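Local coordinates for protein type II restriction enzyme MspI (Moraxella sp., PDB 1SA3) that recognises the double-stranded DNA sequence 5'-CCGG-3' and cuts each strand after the first cytosine, leaving fragments with terminal 5'-phosphates, at residues E[141-153]-E[163-175]. Numbering follows the deposited sequence.
Sequences GISDGELKELIRK and FTPVQKQRLTELL
Leu147, Leu150 and Leu171 interlock at the apolar centre of this helix pair, whose segments cross at -127° with axes 9.7 Å apart. Leu147 and Leu171 meet at about a right angle, CD1 to CD1 at 3.6 Å; Leu147 has CG anti to the backbone N (chi1 178°), as does Leu171, which carries a methyl inward from a backbone bond not aimed at the partner helix. Leu150 is directed toward the partner helix, and leucine suits the place because its two methyls meet different partners: CD1 lies 3.9 Å from Leu171 CA, while CD2 reaches Phe163 CE2. The Phe163 ring, just ahead of helix 165-175, closes one end. Its edge approaches Leu150 O, and the methylenes of Lys153 run over one face in a CH-pi contact, CD 4.0 Å from the centroid, leaving the ammonium to pair with Asp157. Along the outer, polar edge, Glu146 lays its aliphatic stem over Leu174 CD1 and joins Arg170 and Glu173 in a salt-bridge network. Glu146 OE1 accepts Arg170 NH2 (2.8 Å) on its syn lone pair and NE (2.7 Å) from above the carboxylate plane, the two flat groups standing 66° apart; Arg170 NH1 bonds Glu173 OE1. Helices 146-157 and 165-175, consecutive and joined by a short linker, thus pack at a steep angle; Ile151 and Ile142 touch helix 133-140, whereas Leu171 and Leu175 pack on Trp247 of strand 246-249.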
loop_
_atom_site.group_PDB
_atom_site.type_symbol
_atom_site.label_atom_id
_atom_site.label_comp_id
_atom_site.label_asym_id
_atom_site.label_seq_id
_atom_site.Cartn_x
_atom_site.Cartn_y
_atom_site.Cartn_z
ATOM N N GLY E 141 5.116 15.980 11.591
ATOM C CA GLY E 141 5.934 16.906 12.357
ATOM C C GLY E 141 5.828 18.351 11.895
ATOM O O GLY E 141 6.756 19.140 12.089
ATOM N N ILE E 142 4.697 18.701 11.287
ATOM C CA ILE E 142 4.467 20.057 10.791
ATOM C C ILE E 142 3.641 20.844 11.813
ATOM O O ILE E 142 2.564 20.412 12.220
ATOM C CB ILE E 142 3.719 20.020 9.435
ATOM C CG1 ILE E 142 4.535 19.207 8.427
ATOM C CG2 ILE E 142 3.496 21.432 8.913
ATOM C CD1 ILE E 142 3.768 18.799 7.173
ATOM N N SER E 143 4.153 21.996 12.235
ATOM C CA SER E 143 3.446 22.813 13.217
ATOM C C SER E 143 2.631 23.905 12.531
ATOM O O SER E 143 2.621 24.007 11.301
ATOM C CB SER E 143 4.448 23.449 14.187
ATOM O OG SER E 143 5.399 24.213 13.475
ATOM N N ASP E 144 1.941 24.718 13.323
ATOM C CA ASP E 144 1.147 25.803 12.764
ATOM C C ASP E 144 2.037 26.680 11.890
ATOM O O ASP E 144 3.232 26.820 12.144
ATOM C CB ASP E 144 0.511 26.644 13.881
ATOM C CG ASP E 144 -0.578 25.892 14.638
ATOM O OD1 ASP E 144 -1.076 24.869 14.114
ATOM O OD2 ASP E 144 -0.950 26.328 15.749
ATOM N N GLY E 145 1.458 27.263 10.848
ATOM C CA GLY E 145 2.248 28.108 9.975
ATOM C C GLY E 145 1.764 28.108 8.542
ATOM O O GLY E 145 0.686 27.599 8.234
ATOM N N GLU E 146 2.574 28.686 7.662
ATOM C CA GLU E 146 2.243 28.778 6.247
ATOM C C GLU E 146 2.083 27.408 5.594
ATOM O O GLU E 146 1.182 27.207 4.779
ATOM C CB GLU E 146 3.318 29.584 5.516
ATOM C CG GLU E 146 3.132 29.660 4.011
ATOM C CD GLU E 146 4.135 30.583 3.346
ATOM O OE1 GLU E 146 5.347 30.444 3.608
ATOM O OE2 GLU E 146 3.710 31.447 2.554
ATOM N N LEU E 147 2.953 26.469 5.952
ATOM C CA LEU E 147 2.887 25.130 5.383
ATOM C C LEU E 147 1.560 24.487 5.762
ATOM O O LEU E 147 0.826 24.023 4.892
ATOM C CB LEU E 147 4.050 24.266 5.883
ATOM C CG LEU E 147 4.067 22.804 5.400
ATOM C CD1 LEU E 147 3.832 22.738 3.897
ATOM C CD2 LEU E 147 5.404 22.175 5.759
ATOM N N LYS E 148 1.239 24.464 7.051
ATOM C CA LYS E 148 -0.021 23.860 7.472
ATOM C C LYS E 148 -1.223 24.504 6.780
ATOM O O LYS E 148 -2.134 23.809 6.337
ATOM C CB LYS E 148 -0.208 23.951 8.991
ATOM C CG LYS E 148 -1.591 23.461 9.456
ATOM C CD LYS E 148 -1.766 23.489 10.968
ATOM C CE LYS E 148 -0.817 22.518 11.662
ATOM N NZ LYS E 148 -1.078 22.433 13.125
ATOM N N GLU E 149 -1.231 25.829 6.684
ATOM C CA GLU E 149 -2.349 26.518 6.047
ATOM C C GLU E 149 -2.498 26.248 4.553
ATOM O O GLU E 149 -3.618 26.208 4.051
ATOM C CB GLU E 149 -2.266 28.026 6.298
ATOM C CG GLU E 149 -2.472 28.403 7.755
ATOM C CD GLU E 149 -3.709 27.762 8.367
ATOM O OE1 GLU E 149 -4.782 27.804 7.730
ATOM O OE2 GLU E 149 -3.618 27.227 9.492
ATOM N N LEU E 150 -1.392 26.063 3.837
ATOM C CA LEU E 150 -1.483 25.784 2.406
ATOM C C LEU E 150 -2.066 24.378 2.247
ATOM O O LEU E 150 -2.888 24.123 1.358
ATOM C CB LEU E 150 -0.103 25.888 1.745
ATOM C CG LEU E 150 0.433 27.323 1.587
ATOM C CD1 LEU E 150 1.907 27.302 1.195
ATOM C CD2 LEU E 150 -0.386 28.062 0.538
ATOM N N ILE E 151 -1.650 23.469 3.122
ATOM C CA ILE E 151 -2.191 22.119 3.072
ATOM C C ILE E 151 -3.683 22.200 3.403
ATOM O O ILE E 151 -4.509 21.564 2.743
ATOM C CB ILE E 151 -1.488 21.177 4.073
ATOM C CG1 ILE E 151 -0.015 21.022 3.681
ATOM C CG2 ILE E 151 -2.192 19.809 4.080
ATOM C CD1 ILE E 151 0.833 20.251 4.694
ATOM N N ARG E 152 -4.031 22.988 4.420
ATOM C CA ARG E 152 -5.429 23.133 4.813
ATOM C C ARG E 152 -6.251 23.741 3.681
ATOM O O ARG E 152 -7.417 23.396 3.509
ATOM C CB ARG E 152 -5.569 24.017 6.061
ATOM C CG ARG E 152 -6.952 23.951 6.711
ATOM C CD ARG E 152 -7.237 25.147 7.620
ATOM N NE ARG E 152 -6.221 25.342 8.649
ATOM C CZ ARG E 152 -5.991 24.513 9.666
ATOM N NH1 ARG E 152 -6.703 23.406 9.812
ATOM N NH2 ARG E 152 -5.043 24.800 10.549
ATOM N N LYS E 153 -5.653 24.660 2.926
ATOM C CA LYS E 153 -6.354 25.291 1.815
ATOM C C LYS E 153 -6.719 24.221 0.794
ATOM O O LYS E 153 -7.817 24.229 0.239
ATOM C CB LYS E 153 -5.482 26.348 1.135
ATOM C CG LYS E 153 -6.153 26.987 -0.081
ATOM C CD LYS E 153 -5.278 28.056 -0.729
ATOM C CE LYS E 153 -5.947 28.658 -1.964
ATOM N NZ LYS E 153 -7.304 29.216 -1.659
ATOM N N PHE E 163 -5.247 27.693 -5.968
ATOM C CA PHE E 163 -3.897 28.164 -5.650
ATOM C C PHE E 163 -3.379 28.980 -6.827
ATOM O O PHE E 163 -3.706 28.702 -7.980
ATOM C CB PHE E 163 -2.915 26.997 -5.480
ATOM C CG PHE E 163 -2.962 26.325 -4.140
ATOM C CD1 PHE E 163 -4.151 25.806 -3.637
ATOM C CD2 PHE E 163 -1.790 26.155 -3.403
ATOM C CE1 PHE E 163 -4.171 25.119 -2.421
ATOM C CE2 PHE E 163 -1.801 25.470 -2.185
ATOM C CZ PHE E 163 -2.992 24.952 -1.695
ATOM N N THR E 164 -2.557 29.979 -6.535
ATOM C CA THR E 164 -1.957 30.775 -7.592
ATOM C C THR E 164 -0.684 30.008 -7.922
ATOM O O THR E 164 -0.172 29.255 -7.086
ATOM C CB THR E 164 -1.566 32.178 -7.103
ATOM O OG1 THR E 164 -0.659 32.057 -5.999
ATOM C CG2 THR E 164 -2.791 32.958 -6.670
ATOM N N PRO E 165 -0.161 30.166 -9.145
ATOM C CA PRO E 165 1.063 29.447 -9.495
ATOM C C PRO E 165 2.120 29.612 -8.410
ATOM O O PRO E 165 2.861 28.678 -8.098
ATOM C CB PRO E 165 1.459 30.091 -10.816
ATOM C CG PRO E 165 0.125 30.334 -11.450
ATOM C CD PRO E 165 -0.678 30.920 -10.301
ATOM N N VAL E 166 2.170 30.805 -7.829
ATOM C CA VAL E 166 3.117 31.106 -6.767
ATOM C C VAL E 166 2.877 30.216 -5.550
ATOM O O VAL E 166 3.805 29.576 -5.051
ATOM C CB VAL E 166 3.011 32.589 -6.332
ATOM C CG1 VAL E 166 3.825 32.829 -5.070
ATOM C CG2 VAL E 166 3.506 33.490 -7.451
ATOM N N GLN E 167 1.635 30.181 -5.073
ATOM C CA GLN E 167 1.285 29.376 -3.901
ATOM C C GLN E 167 1.631 27.898 -4.073
ATOM O O GLN E 167 2.059 27.235 -3.122
ATOM C CB GLN E 167 -0.206 29.527 -3.575
ATOM C CG GLN E 167 -0.614 30.933 -3.124
ATOM C CD GLN E 167 -2.077 31.024 -2.705
ATOM O OE1 GLN E 167 -2.976 30.647 -3.459
ATOM N NE2 GLN E 167 -2.318 31.527 -1.502
ATOM N N LYS E 168 1.445 27.384 -5.287
ATOM C CA LYS E 168 1.748 25.987 -5.578
ATOM C C LYS E 168 3.244 25.735 -5.426
ATOM O O LYS E 168 3.663 24.739 -4.827
ATOM C CB LYS E 168 1.308 25.631 -6.998
ATOM C CG LYS E 168 -0.186 25.736 -7.234
ATOM C CD LYS E 168 -0.535 25.306 -8.647
ATOM C CE LYS E 168 -2.004 25.536 -8.952
ATOM N NZ LYS E 168 -2.344 25.173 -10.357
ATOM N N GLN E 169 4.046 26.645 -5.974
ATOM C CA GLN E 169 5.497 26.537 -5.888
ATOM C C GLN E 169 5.914 26.688 -4.429
ATOM O O GLN E 169 6.843 26.028 -3.970
ATOM C CB GLN E 169 6.168 27.630 -6.733
ATOM C CG GLN E 169 5.822 27.575 -8.217
ATOM N N ARG E 170 5.216 27.558 -3.705
ATOM C CA ARG E 170 5.508 27.803 -2.294
ATOM C C ARG E 170 5.237 26.574 -1.426
ATOM O O ARG E 170 5.996 26.275 -0.499
ATOM C CB ARG E 170 4.674 28.982 -1.785
ATOM C CG ARG E 170 4.951 29.370 -0.333
ATOM C CD ARG E 170 6.404 29.780 -0.134
ATOM N NE ARG E 170 6.669 30.216 1.234
ATOM C CZ ARG E 170 7.876 30.524 1.701
ATOM N NH1 ARG E 170 8.937 30.442 0.908
ATOM N NH2 ARG E 170 8.023 30.918 2.961
ATOM N N LEU E 171 4.147 25.867 -1.711
ATOM C CA LEU E 171 3.823 24.669 -0.940
ATOM C C LEU E 171 4.922 23.644 -1.184
ATOM O O LEU E 171 5.476 23.070 -0.248
ATOM C CB LEU E 171 2.458 24.105 -1.369
ATOM C CG LEU E 171 2.028 22.730 -0.812
ATOM C CD1 LEU E 171 2.241 22.669 0.683
ATOM C CD2 LEU E 171 0.560 22.481 -1.132
ATOM N N THR E 172 5.247 23.440 -2.456
ATOM C CA THR E 172 6.272 22.486 -2.853
ATOM C C THR E 172 7.585 22.779 -2.143
ATOM O O THR E 172 8.278 21.871 -1.681
ATOM C CB THR E 172 6.518 22.547 -4.365
ATOM O OG1 THR E 172 5.313 22.201 -5.060
ATOM C CG2 THR E 172 7.641 21.595 -4.761
ATOM N N GLU E 173 7.914 24.063 -2.071
ATOM C CA GLU E 173 9.136 24.525 -1.434
ATOM C C GLU E 173 9.183 24.223 0.058
ATOM O O GLU E 173 10.176 23.685 0.553
ATOM C CB GLU E 173 9.292 26.034 -1.664
ATOM C CG GLU E 173 10.460 26.665 -0.935
ATOM C CD GLU E 173 10.652 28.124 -1.309
ATOM O OE1 GLU E 173 9.658 28.880 -1.274
ATOM O OE2 GLU E 173 11.796 28.515 -1.635
ATOM N N LEU E 174 8.111 24.562 0.771
ATOM C CA LEU E 174 8.050 24.341 2.212
ATOM C C LEU E 174 7.940 22.870 2.609
ATOM O O LEU E 174 8.332 22.480 3.704
ATOM C CB LEU E 174 6.866 25.111 2.814
ATOM C CG LEU E 174 6.970 26.641 2.854
ATOM C CD1 LEU E 174 5.703 27.235 3.457
ATOM C CD2 LEU E 174 8.193 27.041 3.682
ATOM N N LEU E 175 7.407 22.051 1.717
ATOM C CA LEU E 175 7.225 20.639 2.018
ATOM C C LEU E 175 8.504 19.833 1.806
ATOM O O LEU E 175 8.711 18.802 2.446
ATOM C CB LEU E 175 6.103 20.085 1.139
ATOM C CG LEU E 175 5.503 18.724 1.470
ATOM C CD1 LEU E 175 4.945 18.716 2.887
ATOM C CD2 LEU E 175 4.398 18.429 0.455
#